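Side-chain contacts in aldo-keto reductase AKR2E4 (Bombyx mori, PDB 3WCZ), which reduces 3-dehydroecdysone with NADPH as the cosubstrate, through an NADP-dependent oxidoreductase activity that may help regulate moulting in the silkworm: residues Leu246-Asp251 against Glu280-Ile285; Pro221-Asp226 against Asn286-Asn291. All coordinates share one frame; numbering follows the deposited sequence.

Interaction 1 (Leu246-Asp251 against Glu280-Ile285)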
loop_
_atom_site.group_PDB
_atom_site.type_symbol
_atom_site.label_atom_id
_atom_site.label_comp_id
_atom_site.label_asym_id
_atom_site.label_seq_id
_atom_site.Cartn_x
_atom_site.Cartn_y
_atom_site.Cartn_z
ATOM N N LEU A 246 -4.032 -7.259 11.074
ATOM C CA LEU A 246 -2.836 -6.517 10.690
ATOM C C LEU A 246 -1.566 -7.228 11.196
ATOM O O LEU A 246 -0.550 -7.292 10.472
ATOM C CB LEU A 246 -2.922 -5.093 11.211
ATOM C CG LEU A 246 -4.074 -4.280 10.650
ATOM C CD1 LEU A 246 -4.163 -2.941 11.331
ATOM C CD2 LEU A 246 -3.942 -4.071 9.142
ATOM N N ARG A 247 -1.592 -7.779 12.407
ATOM C CA ARG A 247 -0.425 -8.475 12.935
ATOM C C ARG A 247 -0.137 -9.724 12.098
ATOM O O ARG A 247 1.033 -10.073 11.880
ATOM C CB ARG A 247 -0.629 -8.845 14.406
ATOM C CG ARG A 247 0.590 -9.570 15.035
ATOM C CD ARG A 247 1.812 -8.685 15.213
ATOM N NE ARG A 247 3.025 -9.473 15.024
ATOM C CZ ARG A 247 4.261 -9.006 15.197
ATOM N NH1 ARG A 247 4.471 -7.786 15.640
ATOM N NH2 ARG A 247 5.304 -9.796 14.953
ATOM N N TYR A 248 -1.172 -10.397 11.618
ATOM C CA TYR A 248 -1.001 -11.545 10.715
ATOM C C TYR A 248 -0.108 -11.142 9.538
ATOM O O TYR A 248 0.833 -11.857 9.158
ATOM C CB TYR A 248 -2.388 -12.028 10.256
ATOM C CG TYR A 248 -2.429 -12.793 8.950
ATOM C CD1 TYR A 248 -1.989 -14.100 8.859
ATOM C CD2 TYR A 248 -2.915 -12.186 7.799
ATOM C CE1 TYR A 248 -1.997 -14.778 7.653
ATOM C CE2 TYR A 248 -2.940 -12.859 6.607
ATOM C CZ TYR A 248 -2.472 -14.138 6.532
ATOM O OH TYR A 248 -2.503 -14.818 5.334
ATOM N N LEU A 249 -0.392 -9.978 8.948
ATOM C CA LEU A 249 0.401 -9.533 7.823
ATOM C C LEU A 249 1.845 -9.214 8.232
ATOM O O LEU A 249 2.805 -9.601 7.526
ATOM C CB LEU A 249 -0.280 -8.328 7.157
ATOM C CG LEU A 249 -1.674 -8.647 6.595
ATOM C CD1 LEU A 249 -2.422 -7.387 6.246
ATOM C CD2 LEU A 249 -1.591 -9.589 5.418
ATOM N N ILE A 250 2.007 -8.534 9.362
ATOM C CA ILE A 250 3.333 -8.259 9.915
ATOM C C ILE A 250 4.120 -9.573 10.092
ATOM O O ILE A 250 5.321 -9.647 9.792
ATOM C CB ILE A 250 3.234 -7.492 11.263
ATOM C CG1 ILE A 250 2.617 -6.092 11.110
ATOM C CG2 ILE A 250 4.597 -7.422 11.947
ATOM C CD1 ILE A 250 3.524 -5.119 10.433
ATOM N N ASP A 251 3.496 -10.603 10.664
ATOM C CA ASP A 251 4.182 -11.869 10.888
ATOM C C ASP A 251 4.521 -12.638 9.624
ATOM O O ASP A 251 5.386 -13.528 9.639
ATOM C CB ASP A 251 3.359 -12.748 11.848
ATOM C CG ASP A 251 3.582 -12.384 13.303
ATOM O OD1 ASP A 251 4.749 -12.231 13.690
ATOM O OD2 ASP A 251 2.579 -12.179 14.029
ATOM N N GLU A 280 1.181 -21.567 14.033
ATOM C CA GLU A 280 -0.073 -22.272 13.830
ATOM C C GLU A 280 -1.235 -21.284 13.586
ATOM O O GLU A 280 -2.156 -21.561 12.822
ATOM C CB GLU A 280 -0.384 -23.175 15.009
ATOM C CG GLU A 280 0.430 -24.469 15.040
ATOM C CD GLU A 280 0.096 -25.402 13.872
ATOM O OE1 GLU A 280 -1.083 -25.417 13.431
ATOM O OE2 GLU A 280 1.010 -26.119 13.400
ATOM N N GLU A 281 -1.164 -20.114 14.209
ATOM C CA GLU A 281 -2.203 -19.092 14.055
ATOM C C GLU A 281 -2.120 -18.447 12.682
ATOM O O GLU A 281 -3.139 -18.239 12.032
ATOM C CB GLU A 281 -2.113 -18.060 15.174
ATOM C CG GLU A 281 -2.503 -18.670 16.518
ATOM C CD GLU A 281 -2.050 -17.865 17.704
ATOM O OE1 GLU A 281 -1.267 -16.913 17.599
ATOM O OE2 GLU A 281 -2.535 -18.218 18.808
ATOM N N VAL A 282 -0.909 -18.164 12.224
ATOM C CA VAL A 282 -0.730 -17.667 10.864
ATOM C C VAL A 282 -1.251 -18.702 9.876
ATOM O O VAL A 282 -1.938 -18.362 8.914
ATOM C CB VAL A 282 0.742 -17.319 10.600
ATOM C CG1 VAL A 282 0.987 -16.978 9.120
ATOM C CG2 VAL A 282 1.149 -16.144 11.442
ATOM N N ALA A 283 -0.924 -19.970 10.085
ATOM C CA ALA A 283 -1.425 -21.027 9.211
ATOM C C ALA A 283 -2.954 -21.097 9.221
ATOM O O ALA A 283 -3.588 -21.300 8.178
ATOM C CB ALA A 283 -0.835 -22.360 9.606
ATOM N N ALA A 284 -3.570 -20.905 10.386
ATOM C CA ALA A 284 -5.022 -20.957 10.470
ATOM C C ALA A 284 -5.637 -19.828 9.654
ATOM O O ALA A 284 -6.648 -20.018 8.972
ATOM C CB ALA A 284 -5.486 -20.874 11.937
ATOM N N ILE A 285 -5.061 -18.636 9.746
ATOM C CA ILE A 285 -5.610 -17.534 8.985
ATOM C C ILE A 285 -5.379 -17.768 7.479
ATOM O O ILE A 285 -6.270 -17.500 6.673
ATOM C CB ILE A 285 -5.055 -16.177 9.461
ATOM C CG1 ILE A 285 -5.533 -15.917 10.890
ATOM C CG2 ILE A 285 -5.499 -15.073 8.528
ATOM C CD1 ILE A 285 -4.854 -14.733 11.549
#

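Interaction 2 (Pro221-Asp226 against Asn286-Asn291). With EDO (1,2-ethanediol), chain E.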
loop_
_atom_site.group_PDB
_atom_site.type_symbol
_atom_site.label_atom_id
_atom_site.label_comp_id
_atom_site.label_asym_id
_atom_site.label_seq_id
_atom_site.Cartn_x
_atom_site.Cartn_y
_atom_site.Cartn_z
ATOM N N PRO A 221 -17.177 -13.656 1.308
ATOM C CA PRO A 221 -16.680 -14.882 1.923
ATOM C C PRO A 221 -16.346 -14.690 3.407
ATOM O O PRO A 221 -16.023 -13.571 3.830
ATOM C CB PRO A 221 -15.391 -15.161 1.132
ATOM C CG PRO A 221 -14.939 -13.809 0.718
ATOM C CD PRO A 221 -16.187 -13.051 0.400
ATOM N N PRO A 222 -16.409 -15.762 4.197
ATOM C CA PRO A 222 -15.895 -15.695 5.564
ATOM C C PRO A 222 -14.406 -15.395 5.554
ATOM O O PRO A 222 -13.754 -15.662 4.542
ATOM C CB PRO A 222 -16.148 -17.101 6.102
ATOM C CG PRO A 222 -16.214 -17.982 4.872
ATOM C CD PRO A 222 -16.762 -17.134 3.780
ATOM N N PRO A 223 -13.851 -14.904 6.663
ATOM C CA PRO A 223 -14.486 -14.687 7.968
ATOM C C PRO A 223 -15.205 -13.348 8.143
ATOM O O PRO A 223 -14.772 -12.305 7.635
ATOM C CB PRO A 223 -13.297 -14.722 8.919
ATOM C CG PRO A 223 -12.134 -14.230 8.107
ATOM C CD PRO A 223 -12.394 -14.693 6.696
ATOM N N ARG A 224 -16.288 -13.388 8.910
ATOM C CA ARG A 224 -16.912 -12.174 9.445
ATOM C C ARG A 224 -16.151 -11.670 10.648
ATOM O O ARG A 224 -15.306 -12.368 11.199
ATOM C CB ARG A 224 -18.337 -12.469 9.900
ATOM C CG ARG A 224 -19.269 -12.981 8.839
ATOM C CD ARG A 224 -19.665 -11.899 7.811
ATOM N NE ARG A 224 -18.802 -12.005 6.640
ATOM C CZ ARG A 224 -17.990 -11.061 6.183
ATOM N NH1 ARG A 224 -17.922 -9.858 6.755
ATOM N NH2 ARG A 224 -17.259 -11.316 5.114
ATOM N N SER A 225 -16.481 -10.462 11.103
ATOM C CA SER A 225 -15.807 -9.899 12.277
ATOM C C SER A 225 -16.048 -10.699 13.570
ATOM O O SER A 225 -15.263 -10.600 14.511
ATOM C CB SER A 225 -16.197 -8.432 12.483
ATOM O OG SER A 225 -17.581 -8.333 12.779
ATOM N N ASP A 226 -17.128 -11.476 13.614
ATOM C CA ASP A 226 -17.413 -12.318 14.782
ATOM C C ASP A 226 -16.997 -13.764 14.568
ATOM O O ASP A 226 -17.363 -14.639 15.315
ATOM C CB ASP A 226 -18.892 -12.209 15.203
ATOM C CG ASP A 226 -19.851 -12.664 14.142
ATOM O OD1 ASP A 226 -19.457 -12.900 12.982
ATOM O OD2 ASP A 226 -21.053 -12.800 14.478
ATOM N N ASN A 286 -4.231 -18.329 7.118
ATOM C CA ASN A 286 -3.969 -18.650 5.711
ATOM C C ASN A 286 -5.040 -19.576 5.164
ATOM O O ASN A 286 -5.322 -19.527 3.966
ATOM C CB ASN A 286 -2.610 -19.334 5.543
ATOM C CG ASN A 286 -1.437 -18.371 5.600
ATOM O OD1 ASN A 286 -1.579 -17.174 5.384
ATOM N ND2 ASN A 286 -0.261 -18.915 5.866
ATOM N N GLN A 287 -5.668 -20.377 6.014
ATOM C CA GLN A 287 -6.663 -21.318 5.555
ATOM C C GLN A 287 -7.970 -20.679 5.105
ATOM O O GLN A 287 -8.805 -21.362 4.512
ATOM C CB GLN A 287 -6.906 -22.393 6.624
ATOM C CG GLN A 287 -5.722 -23.334 6.817
ATOM C CD GLN A 287 -5.301 -24.002 5.522
ATOM O OE1 GLN A 287 -6.052 -24.785 4.941
ATOM N NE2 GLN A 287 -4.103 -23.678 5.050
ATOM N N PHE A 288 -8.181 -19.395 5.409
ATOM C CA PHE A 288 -9.322 -18.668 4.876
ATOM C C PHE A 288 -9.165 -18.327 3.368
ATOM O O PHE A 288 -10.108 -17.854 2.735
ATOM C CB PHE A 288 -9.522 -17.367 5.645
ATOM C CG PHE A 288 -10.083 -17.541 7.023
ATOM C CD1 PHE A 288 -11.340 -18.099 7.210
ATOM C CD2 PHE A 288 -9.356 -17.104 8.134
ATOM C CE1 PHE A 288 -11.873 -18.232 8.502
ATOM C CE2 PHE A 288 -9.883 -17.237 9.431
ATOM C CZ PHE A 288 -11.136 -17.799 9.607
ATOM N N ASN A 289 -7.982 -18.552 2.795
ATOM C CA ASN A 289 -7.760 -18.089 1.429
ATOM C C ASN A 289 -8.786 -18.632 0.449
ATOM O O ASN A 289 -9.039 -19.845 0.412
ATOM C CB ASN A 289 -6.377 -18.504 0.948
ATOM C CG ASN A 289 -6.069 -17.931 -0.410
ATOM O OD1 ASN A 289 -6.361 -16.774 -0.673
ATOM N ND2 ASN A 289 -5.530 -18.758 -1.298
ATOM N N LYS A 290 -9.278 -17.742 -0.413
ATOM C CA LYS A 290 -10.174 -18.089 -1.510
ATOM C C LYS A 290 -9.660 -17.515 -2.827
ATOM O O LYS A 290 -10.334 -17.631 -3.849
ATOM C CB LYS A 290 -11.559 -17.490 -1.248
ATOM C CG LYS A 290 -12.279 -18.051 -0.061
ATOM C CD LYS A 290 -12.683 -19.453 -0.335
ATOM C CE LYS A 290 -13.652 -19.958 0.741
ATOM N NZ LYS A 290 -14.090 -21.351 0.451
ATOM N N ASN A 291 -8.502 -16.858 -2.806
ATOM C CA ASN A 291 -8.030 -16.083 -3.971
ATOM C C ASN A 291 -9.146 -15.192 -4.488
ATOM O O ASN A 291 -9.353 -15.042 -5.706
ATOM C CB ASN A 291 -7.511 -16.997 -5.073
ATOM C CG ASN A 291 -6.457 -17.963 -4.559
ATOM O OD1 ASN A 291 -5.441 -17.572 -3.986
ATOM N ND2 ASN A 291 -6.712 -19.248 -4.730
HETATM C C1 EDO E . -3.204 -20.625 -3.965
HETATM O O1 EDO E . -4.477 -21.097 -3.454
HETATM C C2 EDO E . -2.032 -21.049 -3.085
HETATM O O2 EDO E . -2.142 -20.459 -1.773
HETATM O O HOH W 1 -12.735 -18.013 3.699
#

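Interaction 1 (Leu246-Asp251 against Glu280-Ile285)
Ile285 sets its CG2 methyl on the ring of Tyr248, and this CH-pi contact is the centre of the meeting between the two helices. The methyl carbon stands 3.5 Å from the ring centroid and only 8° off the ring normal, so it sits almost exactly over the middle of one face. Ile285 CG2 is anti to its own backbone N, with CG1 at chi1 -65°, and the other branch runs past the root of the tyrosine, CD1 lying 3.9 Å from Tyr248 CB. Val282 adds a second, looser touch: its CG1 comes to 4.0 Å from Tyr248 CE1, and its carbonyl oxygen lies near the same carbon, oblique to the ring. Its other methyl, CG2, meets Asp251 CB at 4.1 Å, at the margin of the contact.

One shell out, Arg247 grips Asp251 side-on within its own helix. Arg247 NE bonds to Asp251 OD2 at 2.9 Å and Arg247 NH2 to Asp251 OD1 at 2.8 Å, both close to the guanidinium plane but from above that of the carboxylate. Leu277 N also bonds to Asp251 OD2, while Ile250 CG2 lies over one guanidinium face, which probably helps fix the orientation of both groups. The Tyr248 hydroxyl hydrogen-bonds to Asn286 OD1, at the end of helix 279-286, and to Arg252 NH1, just past its own helix. With an alanine in place of Tyr248, Ile285 CG2 would probably face a gap and Asn286 OD1 would lose its phenol partner.

The two helical segments cross at -112°, with axes 10.3 Å apart. The contact joins helix 241-251, whose Leu246, Leu249 and Ile250 rest on Pro256 of barrel strand 255-256, to the last helix of the chain, 279-286, which also leans through Glu281 and Ile285 on Leu233 of helix 228-237.

Interaction 2 (Pro221-Asp226 against Asn286-Asn291)
Pro223 lies across one face of the Phe288 ring, and this apolar pair carries most of the contact. In a CH-pi contact, Pro223 CG stands 3.8 Å from the ring centroid and 2° off its normal, while CD reaches Phe288 CD1 at 3.6 Å and CB leans over the CE1 and CZ end. The phenyl is brought under the proline by CG being anti to the carbonyl carbon (chi1 -73°), and the peptide bond before Pro223 is cis, which fixes how this proline is presented. A looser apolar touch joins Pro221 CB to Lys290 CG at 4.4 Å.

The polar link between the segments runs through a single water, which donates to Pro222 O at 2.7 Å and to Phe288 O at 2.8 Å, so that the two backbones are bridged beside the CH-pi pair.

Other bonds shape each loop internally. Arg224 NH2 donates to Pro221 O, from above the carbonyl plane, and also to Phe211 O, the first of these linking the arginine to the carbonyl three residues earlier. Asn289 and Asn291 are paired twice: Asn289 OD1 accepts from Asn291 N at 3.0 Å, and Asn289 ND2 donates to Asn291 OD1 at 2.9 Å. Asn289 OD1 has a further donor in Thr188 N, and Asn291 ND2 donates to an ethanediol, probably from the crystallisation liquor.

The segment 286-291 thus combines a type I turn, from Asn286 to Asn289, with an Asx turn at Asn289, as the chain leaves helix 279-286. Its proline-rich partner belongs to the long loop after strand 202-206 of the TIM barrel, the same loop that carries the NADP-binding Arg215.

Followed from the N terminus, the chain completes barrel strand 202-206 and enters the long loop holding 221-226, the first half of interaction 2. Helix 228-237 comes next, then helix 241-251 with the first half of interaction 1, strand 255-256 and helix 263-270. Helix 279-286 returns to close interaction 1, and segment 286-291, starting on that helix's last residue, closes interaction 2. The smaller loop therefore lies wholly within the larger; the two nest and do not cross. Tyr248 OH and Asn286 OD1, 2.5 Å apart and probably hydrogen-bonded, connect them directly. Interaction 1 ties helix 279-286 to helix 241-251; interaction 2 ties its exit to the loop before helix 228-237.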